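Local coordinates for beta-glucuronidase (Dictyoglomus thermophilum, PDB 6XXW), which probably hydrolyses beta-D-glucuronides, releasing glucuronic acid, as a member of glycosyl hydrolase family 2, at residues A[409-414]-A[437-442]; A[390-395]-A[429-434]; A[443-448]-A[463-468]; A[357-362]-A[405-410]. All blocks are in the same frame, centred on the assembly; numbering follows the deposited sequence.

Contact 1 of 4, residues A[409-414]-A[437-442]; sequences IMWSVA and RLDPTR
Asp439, where the chain leaves helical geometry at the end of helix 422-438, takes up the indole N-H of Trp411: NE1 lies 2.8 Å from OD2, with an N-H...O angle of 155°. The carboxylate carbon is anti to the backbone N (chi1 -178°), which carries the group across to the ring edge; the oxygen sits near the indole plane, while the two flat groups stand 73° apart. Further on, Thr441 grips the other oxygen twice, OG1 at 2.6 Å and the backbone N at 3.0 Å from Asp439 OD1, closing an Asx turn within a type I turn. Arg442 comes last, its NH1 forming a salt bridge at 2.9 Å with Asp439 OD2 on the syn side of that oxygen, whereas Trp411 reaches it on the anti side. Four donors thus fix the carboxylate, and an alanine in place of Asp439 would probably leave the indole N-H and one arm of Arg442 without their acceptor. Extended from CG to NE, Arg442 passes obliquely beside the indole, its CD 3.7 Å from Trp411 NE1. Its guanidinium also binds backbone oxygens of Val408, Lys403 and His405. The contact lies within the beta-alpha-beta unit of strand 408-415, helix 422-438 and strand 444-448, with Trp411 resting against Leu398 and Ile399 of helix 385-402 and Glu361 of strand 358-362.

Contact 2 of 4, residues A[390-395]-A[429-434]; sequences HHLEIM and RRVIEE
Val431 lays both methyls over one face of the His391 imidazole, the CH-pi contact at the heart of this helix pair. CG2 stands 3.9 Å from the centroid of the His391 ring, only 17° off the normal, while CG1 lies over the NE2 end of that face, 3.8 Å from His391 NE2. The ring is carried there by a first torsion of -159°, with CG anti to the backbone N, and its nitrogens are held elsewhere: ND1 hydrogen-bonds Tyr427 OH, and NE2 makes a weak bond to Val413 O. An alanine at His391 would probably leave the Val431 methyls facing a gap and strip Tyr427 of this hydrogen-bond partner.

Van der Waals contacts fill the rest. Leu392 sends CD2 against helix 422-438, where it settles 3.6 Å from Glu434 CB and 3.7 Å from Arg430 O, and also packs on the backbone of Val431. Its other branch, CD1, meets the edge of the Arg430 guanidinium at NH2, 4.1 Å away. Met395 CG adds a looser touch, 4.4 Å from Val431 CG1.

The charged end of Glu434 turns from the apolar seam, its chain bent at chi2, to salt bridges with Arg396 and Arg437.

With axes 9.8 Å apart and crossing at -18°, helices 385-402 and 422-438 run nearly parallel on the outside of the TIM barrel; strand 408-415 connects them in sequence and reaches this interface through Val413.

Contact 3 of 4, residues A[443-448]-A[463-468]; sequences PITIVE and VICVNR
Glu448 is joined to both Cys465 and Asn467 by the two backbone bonds that zip together these parallel strands of the TIM barrel. Its N donates to Cys465 O at 2.8 Å, and its O accepts from Asn467 N, also at 2.8 Å, in a nearly straight bond (172°). Toward the start of the strands the ladder opens: Ile446 N lies 4.4 Å from Val463 O. The Thr445 side chain takes that carbonyl instead, its OG1 donating to Val463 O at 2.6 Å from above the carbonyl plane. The hydroxyl gets there because OG1 is anti to the backbone N (chi1 -172°), which turns it toward the neighbouring strand. A water spans the next rung, donating to Ile446 O at 2.7 Å and accepting from Cys465 N at 3.1 Å, so both backbone groups are satisfied although they do not meet directly.

The Glu448 carboxylate bends off to Thr419, Thr455 and Ser458. On the face away from Ile446 and Ile464, Thr445, Val447 and Cys465 stand together, with Ser412 and Ser504 of the flanking strands beside them. Ile464, by contrast, turns to Trp493 of helix 482-497, which covers the sheet from outside.

Val447 splits its branches between two neighbours. CG2 packs 3.7 Å from Cys465 CB. The Asn467 amide is held by Ser504 at OD1 and by Glu416 at ND2, and across it, at about a right angle, lies Val447, whose CG1 comes within 3.1 Å of Asn467 OD1.

Contact 4 of 4, residues A[357-362]-A[405-410]; sequences IAVIEE and HPSVIM
Two neighbouring parallel strands of the TIM barrel meet here, Val359 pairing with Val408 where strand 408-415 begins. Val359 uses both of its backbone groups: its N donates to Ser407 O at 2.7 Å, and its O accepts from Ile409 N at 2.9 Å. Glu361 N then bonds to Met410 O at 3.0 Å, one residue later than a regular ladder would have it. The extra residue is consistent with a beta bulge at Ile409, whose psi of 3° departs from strand values; Met410 N is buried there with no partner in the model.

The Ile409 side chain reaches the other strand through its torsions: with CG1 set between the backbone N and the carbonyl carbon (chi1 43°), that atom packs 3.7 Å from Ala358 CB, and CD1 presses 3.3 Å from Val359 O.

Beyond it, Ile360 and Met410 run alongside each other on one face of the sheet. Val359 and Val408 share the other face with Ser407 nearby, whose OG is held by Asp353. Glu361 stretches outward to a salt bridge with Arg401. On the inner side, the Met410 chain, bent at chi2 and chi3, sets CE 3.7 Å from Ile360 CD1.

All four contacts belong to one stretch of the TIM barrel wall, with strand 408-415 at its middle. Contacts 1 and 4 share Ile409 and Met410, and a likely hydrogen bond of 2.7 Å between Ser412 OG and Glu362 OE1 ties their strands further along. On the other side, Trp411 O of contact 1 takes Thr445 N of contact 3 at 2.8 Å. Contact 2 backs this sheet from outside, Val431 CG1 resting 3.8 Å from Val413 CB, and stays about 6 Å from contact 4 at the nearest atoms. Bound Tris, probably from crystallisation, lies about 4 Å from the side chains of Arg442 and Asn467; the latter stands near the C-terminal strand ends, where TIM-barrel enzymes place their active sites.

Contact 1 of 4, residues A[409-414]-A[437-442]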
loop_
_atom_site.group_PDB
_atom_site.type_symbol
_atom_site.label_atom_id
_atom_site.label_comp_id
_atom_site.label_asym_id
_atom_site.label_seq_id
_atom_site.Cartn_x
_atom_site.Cartn_y
_atom_site.Cartn_z
ATOM N N ILE A 409 19.447 23.578 -23.571
ATOM C CA ILE A 409 20.803 24.072 -23.383
ATOM C C ILE A 409 21.861 23.047 -23.735
ATOM O O ILE A 409 23.041 23.326 -23.564
ATOM C CB ILE A 409 21.028 24.605 -21.949
ATOM C CG1 ILE A 409 20.403 23.680 -20.906
ATOM C CG2 ILE A 409 20.470 26.031 -21.828
ATOM C CD1 ILE A 409 21.041 22.336 -20.776
ATOM N N MET A 410 21.475 21.871 -24.224
ATOM C CA MET A 410 22.423 20.809 -24.553
ATOM C C MET A 410 21.671 19.728 -25.306
ATOM O O MET A 410 20.506 19.450 -25.007
ATOM C CB MET A 410 23.080 20.209 -23.296
ATOM C CG MET A 410 24.119 19.126 -23.591
ATOM S SD MET A 410 25.488 19.027 -22.413
ATOM C CE MET A 410 24.628 18.625 -20.866
ATOM N N TRP A 411 22.353 19.101 -26.263
ATOM C CA TRP A 411 21.818 17.946 -26.971
ATOM C C TRP A 411 22.497 16.674 -26.476
ATOM O O TRP A 411 23.731 16.626 -26.350
ATOM C CB TRP A 411 22.043 18.061 -28.490
ATOM C CG TRP A 411 21.537 19.340 -29.124
ATOM C CD1 TRP A 411 22.301 20.341 -29.652
ATOM C CD2 TRP A 411 20.167 19.727 -29.330
ATOM N NE1 TRP A 411 21.496 21.336 -30.159
ATOM C CE2 TRP A 411 20.182 20.983 -29.981
ATOM C CE3 TRP A 411 18.932 19.140 -29.025
ATOM C CZ2 TRP A 411 19.009 21.675 -30.313
ATOM C CZ3 TRP A 411 17.747 19.835 -29.371
ATOM C CH2 TRP A 411 17.806 21.082 -30.009
ATOM N N SER A 412 21.701 15.629 -26.239
ATOM C CA SER A 412 22.224 14.300 -25.917
ATOM C C SER A 412 22.006 13.387 -27.114
ATOM O O SER A 412 20.877 13.249 -27.589
ATOM C CB SER A 412 21.556 13.710 -24.676
ATOM O OG SER A 412 22.016 12.377 -24.479
ATOM N N VAL A 413 23.081 12.792 -27.628
ATOM C CA VAL A 413 22.933 12.007 -28.851
ATOM C C VAL A 413 22.497 10.563 -28.598
ATOM O O VAL A 413 22.016 9.905 -29.536
ATOM C CB VAL A 413 24.222 12.016 -29.705
ATOM C CG1 VAL A 413 24.581 13.450 -30.145
ATOM C CG2 VAL A 413 25.378 11.357 -28.982
ATOM N N ALA A 414 22.619 10.058 -27.368
ATOM C CA ALA A 414 22.250 8.673 -27.072
ATOM C C ALA A 414 22.237 8.448 -25.565
ATOM O O ALA A 414 22.776 9.242 -24.789
ATOM C CB ALA A 414 23.203 7.672 -27.739
ATOM N N ARG A 437 27.442 20.571 -36.516
ATOM C CA ARG A 437 27.283 21.339 -37.747
ATOM C C ARG A 437 25.906 21.979 -37.816
ATOM O O ARG A 437 25.765 23.125 -38.256
ATOM C CB ARG A 437 27.503 20.432 -38.960
ATOM C CG ARG A 437 27.411 21.161 -40.284
ATOM C CD ARG A 437 27.321 20.182 -41.443
ATOM N NE ARG A 437 25.988 19.603 -41.554
ATOM C CZ ARG A 437 24.989 20.179 -42.211
ATOM N NH1 ARG A 437 25.189 21.345 -42.808
ATOM N NH2 ARG A 437 23.798 19.593 -42.273
ATOM N N LEU A 438 24.882 21.247 -37.376
ATOM C CA LEU A 438 23.516 21.761 -37.394
ATOM C C LEU A 438 23.295 22.844 -36.349
ATOM O O LEU A 438 22.512 23.775 -36.586
ATOM C CB LEU A 438 22.526 20.622 -37.171
ATOM C CG LEU A 438 22.415 19.568 -38.267
ATOM C CD1 LEU A 438 21.797 18.296 -37.692
ATOM C CD2 LEU A 438 21.628 20.095 -39.459
ATOM N N ASP A 439 23.944 22.743 -35.188
ATOM C CA ASP A 439 23.746 23.725 -34.122
ATOM C C ASP A 439 25.040 23.954 -33.353
ATOM O O ASP A 439 25.287 23.324 -32.316
ATOM C CB ASP A 439 22.631 23.297 -33.169
ATOM C CG ASP A 439 22.377 24.333 -32.080
ATOM O OD1 ASP A 439 22.847 25.487 -32.253
ATOM O OD2 ASP A 439 21.721 24.000 -31.061
ATOM N N PRO A 440 25.881 24.889 -33.809
ATOM C CA PRO A 440 27.099 25.200 -33.048
ATOM C C PRO A 440 26.855 26.002 -31.782
ATOM O O PRO A 440 27.832 26.345 -31.115
ATOM C CB PRO A 440 27.938 26.012 -34.042
ATOM C CG PRO A 440 26.953 26.610 -34.969
ATOM C CD PRO A 440 25.822 25.622 -35.088
ATOM N N THR A 441 25.607 26.309 -31.411
ATOM C CA THR A 441 25.348 27.210 -30.292
ATOM C C THR A 441 25.087 26.489 -28.970
ATOM O O THR A 441 24.921 27.161 -27.950
ATOM C CB THR A 441 24.160 28.143 -30.596
ATOM O OG1 THR A 441 22.922 27.427 -30.490
ATOM C CG2 THR A 441 24.274 28.779 -31.988
ATOM N N ARG A 442 25.044 25.154 -28.957
ATOM C CA ARG A 442 24.789 24.413 -27.726
ATOM C C ARG A 442 25.772 23.259 -27.589
ATOM O O ARG A 442 26.099 22.598 -28.581
ATOM C CB ARG A 442 23.354 23.846 -27.681
ATOM C CG ARG A 442 22.241 24.880 -27.768
ATOM C CD ARG A 442 20.909 24.185 -27.920
ATOM N NE ARG A 442 19.792 25.098 -27.713
ATOM C CZ ARG A 442 19.260 25.842 -28.663
ATOM N NH1 ARG A 442 19.757 25.781 -29.898
ATOM N NH2 ARG A 442 18.231 26.647 -28.379
#

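Contact 2 of 4, residues A[390-395]-A[429-434]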
loop_
_atom_site.group_PDB
_atom_site.type_symbol
_atom_site.label_atom_id
_atom_site.label_comp_id
_atom_site.label_asym_id
_atom_site.label_seq_id
_atom_site.Cartn_x
_atom_site.Cartn_y
_atom_site.Cartn_z
ATOM N N HIS A 390 19.066 7.196 -40.318
ATOM C CA HIS A 390 17.889 7.638 -39.572
ATOM C C HIS A 390 18.281 8.551 -38.417
ATOM O O HIS A 390 17.645 9.587 -38.185
ATOM C CB HIS A 390 17.107 6.426 -39.051
ATOM C CG HIS A 390 15.895 6.787 -38.242
ATOM N ND1 HIS A 390 14.818 7.459 -38.782
ATOM C CD2 HIS A 390 15.579 6.553 -36.944
ATOM C CE1 HIS A 390 13.896 7.634 -37.849
ATOM N NE2 HIS A 390 14.333 7.095 -36.724
ATOM N N HIS A 391 19.330 8.178 -37.678
ATOM C CA HIS A 391 19.791 8.999 -36.562
ATOM C C HIS A 391 20.157 10.407 -37.028
ATOM O O HIS A 391 19.800 11.402 -36.378
ATOM C CB HIS A 391 20.978 8.302 -35.900
ATOM C CG HIS A 391 21.246 8.722 -34.484
ATOM N ND1 HIS A 391 21.948 7.922 -33.601
ATOM C CD2 HIS A 391 20.953 9.859 -33.808
ATOM C CE1 HIS A 391 22.066 8.546 -32.442
ATOM N NE2 HIS A 391 21.458 9.717 -32.536
ATOM N N LEU A 392 20.862 10.513 -38.157
ATOM C CA LEU A 392 21.240 11.826 -38.677
ATOM C C LEU A 392 20.017 12.632 -39.094
ATOM O O LEU A 392 19.956 13.846 -38.864
ATOM C CB LEU A 392 22.199 11.673 -39.861
ATOM C CG LEU A 392 23.541 11.012 -39.551
ATOM C CD1 LEU A 392 24.273 10.615 -40.847
ATOM C CD2 LEU A 392 24.425 11.883 -38.650
ATOM N N GLU A 393 19.044 11.985 -39.739
ATOM C CA GLU A 393 17.811 12.697 -40.076
ATOM C C GLU A 393 17.076 13.142 -38.815
ATOM O O GLU A 393 16.486 14.234 -38.779
ATOM C CB GLU A 393 16.919 11.820 -40.955
ATOM C CG GLU A 393 17.603 11.427 -42.268
ATOM C CD GLU A 393 16.685 10.707 -43.249
ATOM O OE1 GLU A 393 16.371 9.521 -43.014
ATOM O OE2 GLU A 393 16.299 11.321 -44.268
ATOM N N ILE A 394 17.109 12.314 -37.768
ATOM C CA ILE A 394 16.465 12.673 -36.503
ATOM C C ILE A 394 17.089 13.937 -35.919
ATOM O O ILE A 394 16.382 14.859 -35.491
ATOM C CB ILE A 394 16.547 11.503 -35.505
ATOM C CG1 ILE A 394 15.565 10.392 -35.893
ATOM C CG2 ILE A 394 16.313 12.002 -34.064
ATOM C CD1 ILE A 394 14.162 10.869 -36.129
ATOM N N MET A 395 18.423 13.991 -35.866
ATOM C CA MET A 395 19.086 15.190 -35.347
ATOM C C MET A 395 18.700 16.427 -36.152
ATOM O O MET A 395 18.512 17.512 -35.586
ATOM C CB MET A 395 20.615 15.022 -35.353
ATOM C CG MET A 395 21.164 13.819 -34.590
ATOM S SD MET A 395 20.484 13.659 -32.911
ATOM C CE MET A 395 20.930 15.231 -32.180
ATOM N N ARG A 429 30.989 9.317 -33.967
ATOM C CA ARG A 429 31.723 10.425 -34.572
ATOM C C ARG A 429 30.874 11.131 -35.624
ATOM O O ARG A 429 30.819 12.364 -35.664
ATOM C CB ARG A 429 33.028 9.921 -35.193
ATOM C CG ARG A 429 34.190 9.833 -34.201
ATOM C CD ARG A 429 35.343 8.998 -34.764
ATOM N NE ARG A 429 35.867 9.594 -35.989
ATOM C CZ ARG A 429 37.033 10.228 -36.080
ATOM N NH1 ARG A 429 37.813 10.343 -35.013
ATOM N NH2 ARG A 429 37.416 10.752 -37.240
ATOM N N ARG A 430 30.190 10.363 -36.477
ATOM C CA ARG A 430 29.372 10.976 -37.519
ATOM C C ARG A 430 28.150 11.673 -36.933
ATOM O O ARG A 430 27.765 12.755 -37.389
ATOM C CB ARG A 430 28.939 9.922 -38.539
ATOM C CG ARG A 430 30.104 9.248 -39.267
ATOM C CD ARG A 430 29.710 8.858 -40.694
ATOM N NE ARG A 430 28.711 9.764 -41.258
ATOM C CZ ARG A 430 28.979 10.974 -41.747
ATOM N NH1 ARG A 430 30.226 11.437 -41.751
ATOM N NH2 ARG A 430 27.997 11.724 -42.235
ATOM N N VAL A 431 27.501 11.049 -35.942
ATOM C CA VAL A 431 26.342 11.679 -35.310
ATOM C C VAL A 431 26.759 12.981 -34.651
ATOM O O VAL A 431 26.117 14.029 -34.825
ATOM C CB VAL A 431 25.700 10.724 -34.284
ATOM C CG1 VAL A 431 24.646 11.457 -33.474
ATOM C CG2 VAL A 431 25.089 9.525 -34.986
ATOM N N ILE A 432 27.845 12.932 -33.879
ATOM C CA ILE A 432 28.286 14.114 -33.148
ATOM C C ILE A 432 28.711 15.216 -34.114
ATOM O O ILE A 432 28.387 16.396 -33.922
ATOM C CB ILE A 432 29.417 13.732 -32.183
ATOM C CG1 ILE A 432 28.850 12.833 -31.070
ATOM C CG2 ILE A 432 30.102 14.988 -31.641
ATOM C CD1 ILE A 432 29.909 12.123 -30.206
ATOM N N GLU A 433 29.429 14.849 -35.172
ATOM C CA GLU A 433 29.875 15.848 -36.140
ATOM C C GLU A 433 28.692 16.543 -36.801
ATOM O O GLU A 433 28.708 17.763 -37.003
ATOM C CB GLU A 433 30.759 15.192 -37.196
ATOM C CG GLU A 433 31.366 16.174 -38.177
ATOM C CD GLU A 433 32.467 15.536 -39.010
ATOM O OE1 GLU A 433 33.371 14.905 -38.418
ATOM O OE2 GLU A 433 32.422 15.661 -40.251
ATOM N N GLU A 434 27.649 15.782 -37.141
ATOM C CA GLU A 434 26.492 16.375 -37.801
ATOM C C GLU A 434 25.703 17.264 -36.840
ATOM O O GLU A 434 25.216 18.338 -37.225
ATOM C CB GLU A 434 25.615 15.264 -38.384
ATOM C CG GLU A 434 24.321 15.742 -39.018
ATOM C CD GLU A 434 24.545 16.440 -40.351
ATOM O OE1 GLU A 434 25.718 16.573 -40.785
ATOM O OE2 GLU A 434 23.543 16.868 -40.959
#

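Contact 3 of 4, residues A[443-448]-A[463-468]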
loop_
_atom_site.group_PDB
_atom_site.type_symbol
_atom_site.label_atom_id
_atom_site.label_comp_id
_atom_site.label_asym_id
_atom_site.label_seq_id
_atom_site.Cartn_x
_atom_site.Cartn_y
_atom_site.Cartn_z
ATOM N N PRO A 443 26.227 22.970 -26.372
ATOM C CA PRO A 443 27.104 21.817 -26.172
ATOM C C PRO A 443 26.386 20.508 -26.458
ATOM O O PRO A 443 25.156 20.434 -26.543
ATOM C CB PRO A 443 27.501 21.917 -24.694
ATOM C CG PRO A 443 26.409 22.705 -24.068
ATOM C CD PRO A 443 25.968 23.693 -25.116
ATOM N N ILE A 444 27.197 19.463 -26.604
ATOM C CA ILE A 444 26.742 18.121 -26.938
ATOM C C ILE A 444 27.247 17.143 -25.887
ATOM O O ILE A 444 28.387 17.260 -25.424
ATOM C CB ILE A 444 27.238 17.706 -28.336
ATOM C CG1 ILE A 444 26.679 18.658 -29.392
ATOM C CG2 ILE A 444 26.879 16.247 -28.624
ATOM C CD1 ILE A 444 27.359 18.514 -30.724
ATOM N N THR A 445 26.405 16.170 -25.514
ATOM C CA THR A 445 26.807 15.097 -24.612
ATOM C C THR A 445 26.321 13.759 -25.165
ATOM O O THR A 445 25.632 13.685 -26.190
ATOM C CB THR A 445 26.262 15.313 -23.178
ATOM O OG1 THR A 445 26.820 14.340 -22.272
ATOM C CG2 THR A 445 24.764 15.183 -23.156
ATOM N N ILE A 446 26.727 12.693 -24.483
ATOM C CA ILE A 446 26.169 11.357 -24.660
ATOM C C ILE A 446 26.113 10.728 -23.277
ATOM O O ILE A 446 27.026 10.920 -22.465
ATOM C CB ILE A 446 26.991 10.484 -25.636
ATOM C CG1 ILE A 446 26.299 9.126 -25.828
ATOM C CG2 ILE A 446 28.442 10.257 -25.126
ATOM C CD1 ILE A 446 26.842 8.318 -27.006
ATOM N N VAL A 447 25.031 10.012 -22.979
ATOM C CA VAL A 447 24.815 9.505 -21.626
ATOM C C VAL A 447 25.305 8.063 -21.572
ATOM O O VAL A 447 24.853 7.209 -22.345
ATOM C CB VAL A 447 23.346 9.633 -21.189
ATOM C CG1 VAL A 447 23.162 9.042 -19.786
ATOM C CG2 VAL A 447 22.912 11.110 -21.197
ATOM N N GLU A 448 26.253 7.805 -20.673
ATOM C CA GLU A 448 27.048 6.584 -20.671
ATOM C C GLU A 448 26.729 5.730 -19.455
ATOM O O GLU A 448 26.576 6.254 -18.352
ATOM C CB GLU A 448 28.545 6.905 -20.632
ATOM C CG GLU A 448 29.071 7.655 -21.838
ATOM C CD GLU A 448 29.644 6.720 -22.903
ATOM O OE1 GLU A 448 29.190 5.550 -22.992
ATOM O OE2 GLU A 448 30.550 7.163 -23.658
ATOM N N VAL A 463 30.478 17.527 -22.623
ATOM C CA VAL A 463 30.190 17.275 -21.215
ATOM C C VAL A 463 29.956 15.783 -21.065
ATOM O O VAL A 463 29.302 15.169 -21.915
ATOM C CB VAL A 463 28.954 18.070 -20.732
ATOM C CG1 VAL A 463 28.580 17.694 -19.282
ATOM C CG2 VAL A 463 29.204 19.561 -20.848
ATOM N N ILE A 464 30.502 15.194 -19.994
ATOM C CA ILE A 464 30.333 13.771 -19.716
ATOM C C ILE A 464 29.093 13.573 -18.860
ATOM O O ILE A 464 28.936 14.220 -17.821
ATOM C CB ILE A 464 31.571 13.191 -19.010
ATOM C CG1 ILE A 464 32.832 13.421 -19.851
ATOM C CG2 ILE A 464 31.356 11.703 -18.673
ATOM C CD1 ILE A 464 33.183 12.310 -20.787
ATOM N N CYS A 465 28.229 12.652 -19.277
ATOM C CA CYS A 465 27.065 12.246 -18.491
ATOM C C CYS A 465 27.203 10.757 -18.189
ATOM O O CYS A 465 27.242 9.933 -19.108
ATOM C CB CYS A 465 25.763 12.530 -19.252
ATOM S SG CYS A 465 25.291 14.276 -19.371
ATOM N N VAL A 466 27.284 10.402 -16.910
ATOM C CA VAL A 466 27.479 9.015 -16.504
ATOM C C VAL A 466 26.328 8.578 -15.606
ATOM O O VAL A 466 25.938 9.301 -14.675
ATOM C CB VAL A 466 28.839 8.795 -15.812
ATOM C CG1 VAL A 466 28.959 9.596 -14.536
ATOM C CG2 VAL A 466 29.056 7.318 -15.545
ATOM N N ASN A 467 25.784 7.398 -15.905
ATOM C CA ASN A 467 24.752 6.745 -15.111
ATOM C C ASN A 467 25.428 5.735 -14.195
ATOM O O ASN A 467 26.164 4.870 -14.674
ATOM C CB ASN A 467 23.755 6.005 -16.011
ATOM C CG ASN A 467 22.986 6.940 -16.952
ATOM O OD1 ASN A 467 23.077 8.165 -16.853
ATOM N ND2 ASN A 467 22.209 6.348 -17.863
ATOM N N ARG A 468 25.165 5.817 -12.885
ATOM C CA ARG A 468 25.787 4.877 -11.954
ATOM C C ARG A 468 24.770 4.405 -10.918
ATOM O O ARG A 468 23.989 5.206 -10.388
ATOM C CB ARG A 468 27.007 5.506 -11.255
ATOM C CG ARG A 468 28.251 5.639 -12.172
ATOM C CD ARG A 468 28.692 4.259 -12.663
ATOM N NE ARG A 468 29.856 4.285 -13.564
ATOM C CZ ARG A 468 29.808 3.960 -14.852
ATOM N NH1 ARG A 468 28.652 3.620 -15.409
ATOM N NH2 ARG A 468 30.917 3.970 -15.590
HETATM O O HOH W 1 29.555 11.362 -21.799
#

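Contact 4 of 4, residues A[357-362]-A[405-410]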
loop_
_atom_site.group_PDB
_atom_site.type_symbol
_atom_site.label_atom_id
_atom_site.label_comp_id
_atom_site.label_asym_id
_atom_site.label_seq_id
_atom_site.Cartn_x
_atom_site.Cartn_y
_atom_site.Cartn_z
ATOM N N ILE A 357 13.426 26.290 -16.670
ATOM C CA ILE A 357 14.004 24.982 -16.408
ATOM C C ILE A 357 14.925 24.651 -17.574
ATOM O O ILE A 357 14.510 24.716 -18.733
ATOM C CB ILE A 357 12.918 23.902 -16.242
ATOM C CG1 ILE A 357 11.989 24.239 -15.062
ATOM C CG2 ILE A 357 13.564 22.499 -16.127
ATOM C CD1 ILE A 357 12.633 24.093 -13.676
ATOM N N ALA A 358 16.177 24.328 -17.269
ATOM C CA ALA A 358 17.145 24.004 -18.303
ATOM C C ALA A 358 16.930 22.568 -18.753
ATOM O O ALA A 358 16.775 21.668 -17.924
ATOM C CB ALA A 358 18.571 24.200 -17.782
ATOM N N VAL A 359 16.923 22.347 -20.062
ATOM C CA VAL A 359 16.581 21.054 -20.635
ATOM C C VAL A 359 17.774 20.514 -21.422
ATOM O O VAL A 359 18.324 21.208 -22.285
ATOM C CB VAL A 359 15.336 21.161 -21.533
ATOM C CG1 VAL A 359 15.070 19.845 -22.220
ATOM C CG2 VAL A 359 14.126 21.590 -20.702
ATOM N N ILE A 360 18.166 19.283 -21.124
ATOM C CA ILE A 360 19.033 18.500 -22.002
ATOM C C ILE A 360 18.099 17.665 -22.862
ATOM O O ILE A 360 17.452 16.744 -22.359
ATOM C CB ILE A 360 19.995 17.598 -21.207
ATOM C CG1 ILE A 360 20.847 18.417 -20.230
ATOM C CG2 ILE A 360 20.893 16.809 -22.160
ATOM C CD1 ILE A 360 21.563 17.578 -19.166
ATOM N N GLU A 361 18.010 17.962 -24.155
ATOM C CA GLU A 361 17.084 17.215 -24.991
ATOM C C GLU A 361 17.824 16.121 -25.744
ATOM O O GLU A 361 18.891 16.359 -26.320
ATOM C CB GLU A 361 16.322 18.113 -25.960
ATOM C CG GLU A 361 15.271 17.317 -26.721
ATOM C CD GLU A 361 14.172 18.183 -27.263
ATOM O OE1 GLU A 361 14.491 19.297 -27.726
ATOM O OE2 GLU A 361 13.001 17.746 -27.218
ATOM N N GLU A 362 17.249 14.921 -25.727
ATOM C CA GLU A 362 17.933 13.701 -26.114
ATOM C C GLU A 362 17.250 13.044 -27.308
ATOM O O GLU A 362 16.015 12.949 -27.365
ATOM C CB GLU A 362 17.965 12.735 -24.922
ATOM C CG GLU A 362 18.700 11.450 -25.167
ATOM C CD GLU A 362 19.006 10.760 -23.866
ATOM O OE1 GLU A 362 19.933 11.223 -23.152
ATOM O OE2 GLU A 362 18.306 9.776 -23.552
ATOM N N HIS A 405 14.215 27.448 -28.715
ATOM C CA HIS A 405 13.793 27.414 -27.317
ATOM C C HIS A 405 14.968 27.780 -26.417
ATOM O O HIS A 405 16.010 27.108 -26.471
ATOM C CB HIS A 405 13.264 26.035 -26.938
ATOM C CG HIS A 405 11.893 25.748 -27.462
ATOM N ND1 HIS A 405 10.760 26.341 -26.942
ATOM C CD2 HIS A 405 11.469 24.937 -28.461
ATOM C CE1 HIS A 405 9.697 25.907 -27.597
ATOM N NE2 HIS A 405 10.100 25.054 -28.523
ATOM N N PRO A 406 14.851 28.807 -25.576
ATOM C CA PRO A 406 15.941 29.087 -24.625
ATOM C C PRO A 406 16.173 27.957 -23.625
ATOM O O PRO A 406 17.304 27.774 -23.157
ATOM C CB PRO A 406 15.478 30.384 -23.930
ATOM C CG PRO A 406 13.973 30.368 -24.053
ATOM C CD PRO A 406 13.681 29.689 -25.385
ATOM N N SER A 407 15.139 27.173 -23.320
ATOM C CA SER A 407 15.251 26.146 -22.288
ATOM C C SER A 407 16.170 25.001 -22.706
ATOM O O SER A 407 16.812 24.389 -21.841
ATOM C CB SER A 407 13.862 25.605 -21.932
ATOM O OG SER A 407 13.260 24.938 -23.045
ATOM N N VAL A 408 16.243 24.678 -24.003
ATOM C CA VAL A 408 17.176 23.643 -24.443
ATOM C C VAL A 408 18.593 24.202 -24.383
ATOM O O VAL A 408 18.931 25.167 -25.086
ATOM C CB VAL A 408 16.852 23.147 -25.861
ATOM C CG1 VAL A 408 17.894 22.080 -26.288
ATOM C CG2 VAL A 408 15.443 22.602 -25.971
ATOM N N ILE A 409 19.447 23.578 -23.571
ATOM C CA ILE A 409 20.803 24.072 -23.383
ATOM C C ILE A 409 21.861 23.047 -23.735
ATOM O O ILE A 409 23.041 23.326 -23.564
ATOM C CB ILE A 409 21.028 24.605 -21.949
ATOM C CG1 ILE A 409 20.403 23.680 -20.906
ATOM C CG2 ILE A 409 20.470 26.031 -21.828
ATOM C CD1 ILE A 409 21.041 22.336 -20.776
ATOM N N MET A 410 21.475 21.871 -24.224
ATOM C CA MET A 410 22.423 20.809 -24.553
ATOM C C MET A 410 21.671 19.728 -25.306
ATOM O O MET A 410 20.506 19.450 -25.007
ATOM C CB MET A 410 23.080 20.209 -23.296
ATOM C CG MET A 410 24.119 19.126 -23.591
ATOM S SD MET A 410 25.488 19.027 -22.413
ATOM C CE MET A 410 24.628 18.625 -20.866
#